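CMP-sialic acid transporter 1 (Zea mays, PDB 6I1R) probably carries CMP-sialic acid from the cytoplasm into the Golgi, in the manner of an antiporter that exchanges it for CMP. Local coordinates at residues 141-146 with 268-273. The protein carries 5 engineered substitutions. Sequence-based numbering, arbitrary orientation.
Sequences TSQVKG and MAMLLT
The CA atoms of Ser142 and Leu271, 7.7 Å apart, are the nearest pair across the segments, where the last turn of helix 126-143 meets the middle of helix 259-279 and side chains alone bridge the gap. Met270 has the largest share of the contact. With CG anti to the backbone N (chi1 -167°) and the chain bent further on, its thioether reaches the other helix and fits against both Ser142 and Gln143. The methyl CE sits by the serine hydroxyl, while SD lies over the face of the Gln143 amide, above CD, 3.8 Å from CD and 3.9 Å from OE1; the two long side chains run across each other at a slant. Beside them, one branch of Leu271, CD2, packs on Ser142, 4.0 Å from CB. No hydrogen bond crosses the interface, although polar atoms line it: Ser142 OG bonds back to Thr139 O within its own helix, and Gln143 OE1 accepts from Asn106 ND2, a bond that is likely to fix the amide's turn. For Gln143, an alanine in its place is likely to uncover one flank of the Met270 thioether and leave Asn106 ND2 without this acceptor. The example illustrates how a helix end in a membrane transporter can be joined to a neighbour by van der Waals contact alone, with Ser142 OG and Gln143 OE1 bonded outside the interface. Around the pair, Leu271 packs on Ile293 and Cys296 of helix 287-304, Gln143 touches Gln102 and Ile103 of helix 98-104, and Ala269 and Thr273 face helix 3-24.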
ATOM      1  N   THR B 141      -1.938  -2.925  25.559  1.00 71.22           N
ATOM      2  CA  THR B 141      -1.646  -4.302  25.984  1.00 72.86           C
ATOM      3  C   THR B 141      -2.035  -5.295  24.880  1.00 75.34           C
ATOM      4  O   THR B 141      -1.275  -6.214  24.584  1.00 75.86           O
ATOM      5  CB  THR B 141      -2.351  -4.629  27.309  1.00 71.76           C
ATOM      6  OG1 THR B 141      -1.706  -3.880  28.339  1.00 70.79           O
ATOM      7  CG2 THR B 141      -2.323  -6.100  27.664  1.00 71.03           C
ATOM      8  N   SER B 142      -3.207  -5.106  24.281  1.00 77.86           N
ATOM      9  CA  SER B 142      -3.704  -6.008  23.240  1.00 80.21           C
ATOM     10  C   SER B 142      -2.845  -5.909  21.972  1.00 81.14           C
ATOM     11  O   SER B 142      -2.732  -6.878  21.223  1.00 81.39           O
ATOM     12  CB  SER B 142      -5.154  -5.731  22.936  1.00 81.53           C
ATOM     13  OG  SER B 142      -5.326  -4.403  22.466  1.00 81.52           O
ATOM     14  N   GLN B 143      -2.244  -4.746  21.735  1.00 83.65           N
ATOM     15  CA  GLN B 143      -1.479  -4.513  20.513  1.00 86.11           C
ATOM     16  C   GLN B 143      -0.040  -5.029  20.662  1.00 88.52           C
ATOM     17  O   GLN B 143       0.578  -5.381  19.658  1.00 89.84           O
ATOM     18  CB  GLN B 143      -1.488  -3.025  20.159  1.00 86.43           C
ATOM     19  CG  GLN B 143      -2.870  -2.499  19.795  1.00 86.99           C
ATOM     20  CD  GLN B 143      -2.805  -1.176  19.071  1.00 88.06           C
ATOM     21  OE1 GLN B 143      -2.936  -0.112  19.671  1.00 87.90           O
ATOM     22  NE2 GLN B 143      -2.591  -1.236  17.766  1.00 89.21           N
ATOM     23  N   VAL B 144       0.484  -5.083  21.889  1.00 90.87           N
ATOM     24  CA  VAL B 144       1.914  -5.373  22.132  1.00 93.22           C
ATOM     25  C   VAL B 144       2.339  -6.612  21.332  1.00 96.05           C
ATOM     26  O   VAL B 144       1.608  -7.605  21.251  1.00 96.04           O
ATOM     27  CB  VAL B 144       2.215  -5.535  23.638  1.00 93.64           C
ATOM     28  CG1 VAL B 144       3.513  -6.290  23.895  1.00 93.53           C
ATOM     29  CG2 VAL B 144       2.242  -4.192  24.352  1.00 94.41           C
ATOM     30  N   LYS B 145       3.544  -6.534  20.765  1.00 98.08           N
ATOM     31  CA  LYS B 145       4.073  -7.564  19.871  1.00 99.53           C
ATOM     32  C   LYS B 145       4.419  -8.821  20.679  1.00101.30           C
ATOM     33  O   LYS B 145       5.280  -8.790  21.561  1.00102.57           O
ATOM     34  CB  LYS B 145       5.307  -7.041  19.128  1.00 98.83           C
ATOM     35  N   GLY B 146       3.748  -9.923  20.351  1.00103.12           N
ATOM     36  CA  GLY B 146       3.907 -11.180  21.073  1.00106.32           C
ATOM     37  C   GLY B 146       5.179 -11.912  20.684  1.00108.98           C
ATOM     38  O   GLY B 146       5.836 -11.571  19.698  1.00108.54           O
ATOM     39  N   MET B 268     -13.160   0.069  21.986  1.00 66.97           N
ATOM     40  CA  MET B 268     -13.876  -1.212  22.026  1.00 67.03           C
ATOM     41  C   MET B 268     -14.054  -1.766  20.606  1.00 68.39           C
ATOM     42  O   MET B 268     -14.195  -2.978  20.429  1.00 70.08           O
ATOM     43  CB  MET B 268     -15.254  -1.059  22.681  1.00 65.63           C
ATOM     44  CG  MET B 268     -15.198  -0.667  24.147  1.00 64.07           C
ATOM     45  SD  MET B 268     -14.183  -1.775  25.150  1.00 63.19           S
ATOM     46  CE  MET B 268     -13.711  -0.662  26.472  1.00 63.86           C
ATOM     47  N   ALA B 269     -14.063  -0.888  19.606  1.00 68.83           N
ATOM     48  CA  ALA B 269     -14.114  -1.317  18.207  1.00 70.29           C
ATOM     49  C   ALA B 269     -12.826  -2.067  17.849  1.00 71.92           C
ATOM     50  O   ALA B 269     -12.864  -3.122  17.211  1.00 73.07           O
ATOM     51  CB  ALA B 269     -14.318  -0.122  17.308  1.00 69.77           C
ATOM     52  N   MET B 270     -11.697  -1.509  18.278  1.00 73.78           N
ATOM     53  CA  MET B 270     -10.375  -2.064  18.000  1.00 74.61           C
ATOM     54  C   MET B 270     -10.245  -3.461  18.624  1.00 73.05           C
ATOM     55  O   MET B 270      -9.580  -4.330  18.060  1.00 73.45           O
ATOM     56  CB  MET B 270      -9.280  -1.154  18.564  1.00 77.30           C
ATOM     57  CG  MET B 270      -7.890  -1.476  18.051  1.00 79.68           C
ATOM     58  SD  MET B 270      -6.629  -1.269  19.331  1.00 84.83           S
ATOM     59  CE  MET B 270      -6.947  -2.717  20.337  1.00 84.59           C
ATOM     60  N   LEU B 271     -10.862  -3.669  19.785  1.00 72.90           N
ATOM     61  CA  LEU B 271     -10.853  -4.986  20.429  1.00 73.59           C
ATOM     62  C   LEU B 271     -11.755  -5.946  19.644  1.00 75.86           C
ATOM     63  O   LEU B 271     -11.376  -7.091  19.404  1.00 76.58           O
ATOM     64  CB  LEU B 271     -11.323  -4.861  21.884  1.00 72.30           C
ATOM     65  CG  LEU B 271     -10.334  -4.213  22.853  1.00 71.11           C
ATOM     66  CD1 LEU B 271     -10.964  -4.049  24.227  1.00 71.48           C
ATOM     67  CD2 LEU B 271      -9.046  -5.018  22.951  1.00 70.51           C
ATOM     68  N   LEU B 272     -12.938  -5.474  19.250  1.00 77.03           N
ATOM     69  CA  LEU B 272     -13.895  -6.303  18.511  1.00 77.93           C
ATOM     70  C   LEU B 272     -13.269  -6.763  17.187  1.00 80.21           C
ATOM     71  O   LEU B 272     -13.425  -7.922  16.799  1.00 82.15           O
ATOM     72  CB  LEU B 272     -15.180  -5.503  18.270  1.00 78.12           C
ATOM     73  CG  LEU B 272     -16.303  -6.245  17.544  1.00 77.07           C
ATOM     74  CD1 LEU B 272     -16.746  -7.472  18.327  1.00 77.58           C
ATOM     75  CD2 LEU B 272     -17.486  -5.324  17.292  1.00 76.11           C
ATOM     76  N   THR B 273     -12.566  -5.854  16.512  1.00 81.90           N
ATOM     77  CA  THR B 273     -11.904  -6.156  15.235  1.00 82.82           C
ATOM     78  C   THR B 273     -10.956  -7.352  15.400  1.00 83.01           C
ATOM     79  O   THR B 273     -10.948  -8.260  14.568  1.00 85.48           O
ATOM     80  CB  THR B 273     -11.150  -4.933  14.694  1.00 82.66           C
ATOM     81  OG1 THR B 273     -12.112  -3.966  14.269  1.00 82.32           O
ATOM     82  CG2 THR B 273     -10.229  -5.258  13.539  1.00 83.38           C
TER